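Local coordinates for protein PspGI restriction endonuclease (PDB 3BM3) that binds its substrate DNA as a two-chain assembly and probably cleaves it at specific sites as a type II restriction endonuclease, at residues 185-193 against 246-256; 195-203 against 222-230. The protein carries 2 engineered substitutions. All coordinates share one frame; numbering follows the deposited sequence.

Contact 1 of 2, residues 185-193 against 246-256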
# COMPACT_ATOMS: atom_id res chain seq x y z
N ILE C 185 12.73 -19.25 -6.57
CA ILE C 185 12.25 -18.91 -5.24
C ILE C 185 10.80 -19.39 -5.08
O ILE C 185 10.10 -19.64 -6.06
CB ILE C 185 12.37 -17.42 -4.93
CG1 ILE C 185 11.36 -16.59 -5.73
CG2 ILE C 185 13.79 -16.94 -5.14
CD1 ILE C 185 11.33 -15.12 -5.25
N ASN C 186 10.40 -19.52 -3.81
CA ASN C 186 9.05 -19.89 -3.44
C ASN C 186 8.49 -18.70 -2.68
O ASN C 186 8.93 -18.39 -1.60
CB ASN C 186 9.08 -21.11 -2.56
CG ASN C 186 9.70 -22.28 -3.25
OD1 ASN C 186 9.17 -22.78 -4.22
ND2 ASN C 186 10.88 -22.69 -2.79
N PHE C 187 7.52 -18.05 -3.29
CA PHE C 187 7.00 -16.81 -2.72
C PHE C 187 5.51 -16.97 -2.59
O PHE C 187 4.81 -17.14 -3.61
CB PHE C 187 7.32 -15.66 -3.65
CG PHE C 187 7.07 -14.33 -3.04
CD1 PHE C 187 8.10 -13.59 -2.50
CD2 PHE C 187 5.78 -13.81 -3.00
CE1 PHE C 187 7.86 -12.36 -1.92
CE2 PHE C 187 5.54 -12.58 -2.42
CZ PHE C 187 6.58 -11.86 -1.90
N TRP C 188 5.02 -16.96 -1.34
CA TRP C 188 3.62 -17.22 -1.08
C TRP C 188 3.01 -15.98 -0.47
O TRP C 188 3.65 -15.31 0.32
CB TRP C 188 3.42 -18.41 -0.13
CG TRP C 188 3.97 -19.71 -0.61
CD1 TRP C 188 4.60 -19.97 -1.78
CD2 TRP C 188 3.96 -20.95 0.12
NE1 TRP C 188 4.99 -21.29 -1.83
CE2 TRP C 188 4.58 -21.91 -0.69
CE3 TRP C 188 3.42 -21.35 1.34
CZ2 TRP C 188 4.72 -23.24 -0.29
CZ3 TRP C 188 3.59 -22.66 1.75
CH2 TRP C 188 4.20 -23.58 0.93
N PHE C 189 1.77 -15.71 -0.84
CA PHE C 189 1.07 -14.55 -0.33
C PHE C 189 -0.07 -15.04 0.52
O PHE C 189 -0.86 -15.91 0.13
CB PHE C 189 0.47 -13.77 -1.49
CG PHE C 189 -0.33 -12.58 -1.07
CD1 PHE C 189 0.30 -11.35 -0.92
CD2 PHE C 189 -1.66 -12.68 -0.80
CE1 PHE C 189 -0.43 -10.24 -0.49
CE2 PHE C 189 -2.38 -11.57 -0.38
CZ PHE C 189 -1.77 -10.36 -0.25
N VAL C 190 -0.20 -14.40 1.67
CA VAL C 190 -1.30 -14.66 2.59
C VAL C 190 -2.04 -13.35 2.85
O VAL C 190 -1.43 -12.39 3.26
CB VAL C 190 -0.78 -15.19 3.94
CG1 VAL C 190 -1.92 -15.39 4.89
CG2 VAL C 190 0.04 -16.43 3.75
N GLY C 191 -3.34 -13.37 2.61
CA GLY C 191 -4.20 -12.25 2.90
C GLY C 191 -5.22 -12.74 3.87
O GLY C 191 -5.56 -13.94 3.89
N PHE C 192 -5.68 -11.87 4.74
CA PHE C 192 -6.67 -12.27 5.72
C PHE C 192 -7.86 -11.32 5.54
O PHE C 192 -8.21 -10.54 6.42
CB PHE C 192 -6.07 -12.21 7.12
CG PHE C 192 -6.67 -13.21 8.06
CD1 PHE C 192 -6.57 -14.54 7.79
CD2 PHE C 192 -7.31 -12.81 9.22
CE1 PHE C 192 -7.15 -15.49 8.63
CE2 PHE C 192 -7.86 -13.75 10.06
CZ PHE C 192 -7.74 -15.09 9.76
N ASP C 193 -8.45 -11.43 4.36
CA ASP C 193 -9.34 -10.40 3.84
C ASP C 193 -10.46 -11.08 3.13
O ASP C 193 -10.27 -11.73 2.11
CB ASP C 193 -8.56 -9.46 2.88
CG ASP C 193 -9.36 -8.25 2.45
OD1 ASP C 193 -10.60 -8.29 2.52
OD2 ASP C 193 -8.72 -7.28 1.98
N PHE C 246 -6.20 -20.19 3.99
CA PHE C 246 -5.25 -19.89 5.04
C PHE C 246 -4.91 -21.11 5.88
O PHE C 246 -3.76 -21.39 6.19
CB PHE C 246 -5.82 -18.79 5.93
CG PHE C 246 -4.96 -18.48 7.12
CD1 PHE C 246 -3.91 -17.59 7.01
CD2 PHE C 246 -5.19 -19.10 8.34
CE1 PHE C 246 -3.14 -17.29 8.11
CE2 PHE C 246 -4.40 -18.80 9.44
CZ PHE C 246 -3.38 -17.90 9.31
N SER C 247 -5.93 -21.87 6.25
CA SER C 247 -5.68 -23.00 7.11
C SER C 247 -4.72 -23.99 6.52
O SER C 247 -4.10 -24.77 7.26
CB SER C 247 -7.00 -23.67 7.45
OG SER C 247 -7.69 -22.86 8.36
N ASP C 248 -4.64 -24.02 5.19
CA ASP C 248 -3.83 -25.01 4.50
C ASP C 248 -2.36 -24.69 4.54
O ASP C 248 -1.52 -25.56 4.22
CB ASP C 248 -4.19 -25.07 3.02
CG ASP C 248 -5.56 -25.60 2.75
OD1 ASP C 248 -6.19 -26.10 3.66
OD2 ASP C 248 -5.98 -25.48 1.59
N ILE C 249 -2.00 -23.46 4.89
CA ILE C 249 -0.62 -23.07 4.68
C ILE C 249 0.32 -23.87 5.59
O ILE C 249 1.45 -24.13 5.24
CB ILE C 249 -0.40 -21.57 4.84
CG1 ILE C 249 0.95 -21.16 4.27
CG2 ILE C 249 -0.58 -21.13 6.33
CD1 ILE C 249 1.16 -19.66 4.12
N PHE C 250 -0.14 -24.28 6.74
CA PHE C 250 0.72 -24.92 7.72
C PHE C 250 1.16 -26.29 7.27
O PHE C 250 2.37 -26.59 7.24
CB PHE C 250 0.02 -24.89 9.07
CG PHE C 250 -0.29 -23.49 9.47
CD1 PHE C 250 0.72 -22.66 9.87
CD2 PHE C 250 -1.55 -22.95 9.26
CE1 PHE C 250 0.46 -21.35 10.16
CE2 PHE C 250 -1.82 -21.65 9.54
CZ PHE C 250 -0.82 -20.84 9.99
N ASP C 251 0.21 -27.10 6.81
CA ASP C 251 0.57 -28.39 6.26
C ASP C 251 1.32 -28.21 4.94
O ASP C 251 2.23 -28.96 4.64
CB ASP C 251 -0.69 -29.23 6.06
CG ASP C 251 -0.36 -30.61 5.57
OD1 ASP C 251 0.44 -31.25 6.26
OD2 ASP C 251 -0.85 -31.00 4.48
N ASP C 252 0.98 -27.18 4.16
CA ASP C 252 1.69 -26.92 2.90
C ASP C 252 3.16 -26.65 3.19
O ASP C 252 4.05 -27.10 2.46
CB ASP C 252 1.08 -25.73 2.19
CG ASP C 252 -0.25 -26.02 1.52
OD1 ASP C 252 -0.72 -27.18 1.55
OD2 ASP C 252 -0.81 -25.07 0.93
N ILE C 253 3.43 -25.91 4.25
CA ILE C 253 4.81 -25.63 4.62
C ILE C 253 5.49 -26.93 5.04
O ILE C 253 6.60 -27.24 4.62
CB ILE C 253 4.89 -24.63 5.78
CG1 ILE C 253 4.45 -23.25 5.31
CG2 ILE C 253 6.30 -24.56 6.32
CD1 ILE C 253 4.08 -22.33 6.50
N ILE C 254 4.80 -27.68 5.88
CA ILE C 254 5.32 -28.99 6.35
C ILE C 254 5.67 -29.86 5.14
O ILE C 254 6.74 -30.47 5.09
CB ILE C 254 4.29 -29.71 7.25
CG1 ILE C 254 4.28 -29.04 8.64
CG2 ILE C 254 4.67 -31.19 7.40
CD1 ILE C 254 3.06 -29.34 9.48
N GLN C 255 4.77 -29.94 4.17
CA GLN C 255 5.01 -30.80 3.00
C GLN C 255 6.13 -30.27 2.12
O GLN C 255 6.93 -31.03 1.56
CB GLN C 255 3.74 -30.94 2.17
CG GLN C 255 2.56 -31.55 2.93
CD GLN C 255 2.85 -32.94 3.44
OE1 GLN C 255 3.52 -33.71 2.77
NE2 GLN C 255 2.32 -33.28 4.60
N PHE C 256 6.19 -28.96 2.00
CA PHE C 256 7.28 -28.34 1.30
C PHE C 256 8.60 -28.69 1.97
O PHE C 256 9.53 -29.11 1.31
CB PHE C 256 7.12 -26.83 1.27
CG PHE C 256 8.28 -26.13 0.68
CD1 PHE C 256 8.31 -25.83 -0.68
CD2 PHE C 256 9.36 -25.77 1.48
CE1 PHE C 256 9.42 -25.18 -1.22
CE2 PHE C 256 10.45 -25.16 0.96
CZ PHE C 256 10.49 -24.85 -0.40
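Asn186 meets Phe256 at one end of this contact. The amide ND2 lies 3.2 Å from Phe256 CZ, at the ring edge and near its plane. The amide and ring planes stand 76° apart. ND2 donates to Ser152 O and Ala154 O, so its polar needs are met outside this pair. Trp188 comes next. Its CG lies beside the backbone N, opposite the carbonyl carbon (chi1 -60°), and the indole reaches the helix with its six-membered edge. Ile249 CG1 sits at that edge, 3.8 Å from Trp188 CE3. Asp252 O is also at the edge, near the plane, by CH2. Ile253 CG1 comes in obliquely, 3.7 Å from Trp188 CZ3. Val190 splits its two methyls between two partners. CG2 presses on Ile249 CD1 at 3.4 Å, tighter than a usual carbon contact. CG1 touches the edge of the Phe246 ring at CD1, 3.6 Å away. Phe192 completes the row with a T-shaped stack. Its CE1 edge points over the centre of one Phe246 face, with centroids 5.1 Å apart and planes at 63°. The strand and the helix run nearly antiparallel. Asp252 turns its carboxylate to Arg211, Tyr213 and Arg244. This strand-on-helix packing is consistent with the PDDEXK nuclease fold. Strand 186-191 lies mid-sheet, between strands 155-160 and 211-214. Helix 249-259 covers one sheet face, while Phe187 and Phe189 meet helix 167-181.

Contact 2 of 2, residues 195-203 against 222-230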
# COMPACT_ATOMS: atom_id res chain seq x y z
N GLU C 195 -12.62 -9.72 1.42
CA GLU C 195 -12.89 -9.06 0.16
C GLU C 195 -11.75 -9.22 -0.83
O GLU C 195 -11.66 -8.51 -1.81
CB GLU C 195 -13.20 -7.57 0.39
CG GLU C 195 -14.40 -7.35 1.30
CD GLU C 195 -15.63 -8.19 0.95
OE1 GLU C 195 -16.00 -8.26 -0.25
OE2 GLU C 195 -16.23 -8.78 1.89
N PHE C 196 -10.91 -10.21 -0.59
CA PHE C 196 -9.81 -10.51 -1.50
C PHE C 196 -10.38 -10.78 -2.90
O PHE C 196 -11.31 -11.53 -3.03
CB PHE C 196 -9.06 -11.71 -0.97
CG PHE C 196 -7.80 -12.00 -1.73
CD1 PHE C 196 -6.70 -11.17 -1.61
CD2 PHE C 196 -7.73 -13.06 -2.60
CE1 PHE C 196 -5.54 -11.44 -2.30
CE2 PHE C 196 -6.58 -13.32 -3.28
CZ PHE C 196 -5.49 -12.55 -3.13
N THR C 197 -9.80 -10.16 -3.93
CA THR C 197 -10.37 -10.20 -5.27
C THR C 197 -9.77 -11.27 -6.18
O THR C 197 -8.62 -11.67 -6.04
CB THR C 197 -10.18 -8.86 -5.99
OG1 THR C 197 -8.80 -8.72 -6.37
CG2 THR C 197 -10.59 -7.70 -5.06
N ILE C 198 -10.59 -11.71 -7.12
CA ILE C 198 -10.15 -12.68 -8.13
C ILE C 198 -9.01 -12.13 -8.95
O ILE C 198 -8.05 -12.83 -9.21
CB ILE C 198 -11.32 -13.12 -9.02
CG1 ILE C 198 -10.87 -14.13 -10.06
CG2 ILE C 198 -11.93 -11.93 -9.73
CD1 ILE C 198 -12.06 -14.64 -10.95
N TYR C 199 -9.10 -10.87 -9.35
CA TYR C 199 -8.05 -10.30 -10.19
C TYR C 199 -6.73 -10.38 -9.45
O TYR C 199 -5.72 -10.77 -10.03
CB TYR C 199 -8.32 -8.87 -10.60
CG TYR C 199 -7.21 -8.27 -11.39
CD1 TYR C 199 -7.00 -8.64 -12.70
CD2 TYR C 199 -6.38 -7.28 -10.84
CE1 TYR C 199 -5.95 -8.10 -13.43
CE2 TYR C 199 -5.38 -6.72 -11.57
CZ TYR C 199 -5.14 -7.14 -12.86
OH TYR C 199 -4.12 -6.55 -13.57
N SER C 200 -6.74 -10.02 -8.16
CA SER C 200 -5.49 -9.98 -7.42
C SER C 200 -4.87 -11.37 -7.39
O SER C 200 -3.67 -11.52 -7.56
CB SER C 200 -5.70 -9.38 -6.04
OG SER C 200 -6.40 -10.22 -5.18
N ALA C 201 -5.72 -12.39 -7.22
CA ALA C 201 -5.24 -13.78 -7.13
C ALA C 201 -4.59 -14.16 -8.46
O ALA C 201 -3.45 -14.64 -8.53
CB ALA C 201 -6.38 -14.72 -6.78
N ILE C 202 -5.33 -13.95 -9.53
CA ILE C 202 -4.88 -14.34 -10.87
C ILE C 202 -3.62 -13.58 -11.28
O ILE C 202 -2.64 -14.16 -11.70
CB ILE C 202 -6.01 -14.16 -11.88
CG1 ILE C 202 -7.16 -15.10 -11.53
CG2 ILE C 202 -5.50 -14.41 -13.28
CD1 ILE C 202 -8.39 -14.89 -12.39
N ALA C 203 -3.66 -12.25 -11.17
CA ALA C 203 -2.52 -11.42 -11.51
C ALA C 203 -1.28 -11.83 -10.68
O ALA C 203 -0.21 -11.95 -11.20
CB ALA C 203 -2.86 -9.94 -11.30
N LEU C 222 -14.45 -17.17 -3.74
CA LEU C 222 -13.41 -16.77 -4.68
C LEU C 222 -13.28 -17.81 -5.76
O LEU C 222 -13.25 -17.47 -6.95
CB LEU C 222 -12.07 -16.53 -3.96
CG LEU C 222 -10.90 -16.35 -4.92
CD1 LEU C 222 -11.14 -15.16 -5.86
CD2 LEU C 222 -9.60 -16.24 -4.15
N ILE C 223 -13.23 -19.08 -5.37
CA ILE C 223 -13.15 -20.16 -6.33
C ILE C 223 -14.39 -20.18 -7.23
O ILE C 223 -14.29 -20.38 -8.44
CB ILE C 223 -12.92 -21.51 -5.63
CG1 ILE C 223 -11.58 -21.55 -4.88
CG2 ILE C 223 -13.02 -22.69 -6.63
CD1 ILE C 223 -10.37 -21.18 -5.69
N GLU C 224 -15.56 -19.90 -6.65
CA GLU C 224 -16.79 -19.87 -7.43
C GLU C 224 -16.72 -18.80 -8.50
O GLU C 224 -17.13 -19.02 -9.64
CB GLU C 224 -18.00 -19.64 -6.52
CG GLU C 224 -19.34 -19.71 -7.25
CD GLU C 224 -19.48 -20.98 -8.06
OE1 GLU C 224 -19.12 -22.04 -7.51
OE2 GLU C 224 -19.95 -20.92 -9.23
N GLU C 225 -16.22 -17.62 -8.14
CA GLU C 225 -16.02 -16.55 -9.11
C GLU C 225 -15.12 -17.00 -10.24
O GLU C 225 -15.40 -16.76 -11.41
CB GLU C 225 -15.41 -15.32 -8.46
CG GLU C 225 -16.34 -14.54 -7.61
CD GLU C 225 -15.69 -13.28 -7.11
OE1 GLU C 225 -14.94 -12.64 -7.88
OE2 GLU C 225 -15.94 -12.91 -5.95
N ILE C 226 -14.02 -17.66 -9.89
CA ILE C 226 -13.11 -18.19 -10.88
C ILE C 226 -13.84 -19.16 -11.82
O ILE C 226 -13.73 -19.07 -13.05
CB ILE C 226 -11.89 -18.83 -10.18
CG1 ILE C 226 -11.04 -17.71 -9.55
CG2 ILE C 226 -11.07 -19.66 -11.15
CD1 ILE C 226 -9.84 -18.18 -8.69
N LYS C 227 -14.61 -20.05 -11.23
CA LYS C 227 -15.34 -21.08 -12.00
C LYS C 227 -16.39 -20.47 -12.92
O LYS C 227 -16.76 -21.08 -13.92
CB LYS C 227 -15.98 -22.09 -11.05
CG LYS C 227 -14.97 -23.04 -10.42
CD LYS C 227 -15.67 -24.13 -9.63
CE LYS C 227 -14.73 -25.09 -8.92
NZ LYS C 227 -15.50 -26.01 -7.97
N ARG C 228 -16.86 -19.27 -12.58
CA ARG C 228 -17.89 -18.58 -13.34
C ARG C 228 -17.32 -17.76 -14.49
O ARG C 228 -18.08 -17.16 -15.26
CB ARG C 228 -18.74 -17.69 -12.43
CG ARG C 228 -19.63 -18.49 -11.48
CD ARG C 228 -20.38 -17.59 -10.52
NE ARG C 228 -21.60 -17.03 -11.11
CZ ARG C 228 -22.84 -17.54 -10.99
NH1 ARG C 228 -23.08 -18.67 -10.31
NH2 ARG C 228 -23.86 -16.91 -11.58
N ILE C 229 -15.99 -17.72 -14.61
CA ILE C 229 -15.40 -17.16 -15.82
C ILE C 229 -15.67 -18.21 -16.91
O ILE C 229 -15.26 -19.37 -16.78
CB ILE C 229 -13.91 -16.86 -15.66
CG1 ILE C 229 -13.70 -15.77 -14.60
CG2 ILE C 229 -13.33 -16.42 -17.00
CD1 ILE C 229 -12.24 -15.58 -14.14
N SER C 230 -16.43 -17.85 -17.92
CA SER C 230 -16.90 -18.86 -18.90
C SER C 230 -16.10 -18.85 -20.18
O SER C 230 -16.29 -19.71 -21.03
CB SER C 230 -18.39 -18.67 -19.21
OG SER C 230 -19.13 -18.72 -18.00
O HOH W 1 -13.24 -10.81 -6.82
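Ile198 overlaps Leu222, Ile226 and Ile229. It joins two successive beta-alpha-beta crossovers, as expected of a PDDEXK-type nuclease core. Helix 198-206 links strands 186-191 and 211-214. Helix 216-227 lies in the next link, toward strand 243-245. The short helical segments 198-203 and 222-227 cross at -78°, their axes 10.6 Å apart at the closest. Ile198 runs extended, with CG1 opposite its backbone N (chi1 -180°), and this carries CD1 across to the second segment. In the turn after helix 216-227 it meets Ile229 CD1 tip to tip at 3.3 Å, a tight contact. Ile226 CG1 crosses the same methyl of Ile198 at 3.5 Å. Leu222 lies at the other end of the residue. Its CD1 packs on the backbone, 3.5 Å from Ile198 CA. Its CD2 turns to the edge of the Phe196 ring, 4.0 Å from Phe196 CD2. Around this packing, Ile243 of strand 243-245 touches Leu222 and Ile226, Phe234 meets Ile226 and Ile229, and Tyr130 of the second subunit packs on Ile229. Thr197, which packs on a DNA phosphate, is the N-cap of helix 198-206. Its OG1 accepts from Ser200 N at 3.0 Å (155° at the hydrogen). Ser200 OG and Ala201 N both donate to Thr197 O, from the same face of the carbonyl. Arg218 holds Glu225 OE2 in a salt bridge and also bonds Phe196 O. The other carboxylate oxygen joins the helices through one water, which accepts from Ile198 N at 2.8 Å and donates to Glu225 OE1 at 2.7 Å.

From the N terminus, the chain passes its long helices and the first strands of the sheet before strand 186-191 opens contact 1. A short loop leads into helix 198-206, the first half of contact 2. After strand 211-214 it enters helix 216-227 and closes the shorter loop, contact 2. Strand 243-245 follows, and helix 249-259 then closes the longer loop of contact 1. The two loops are therefore nested and do not cross. Contact 1 ties the middle of the sheet to the last helix. Contact 2 ties together the helices of the two intervening crossovers. Their centres lie about 18 Å apart, yet they touch where Phe189 CE2 meets Phe196 CE1 at 3.7 Å.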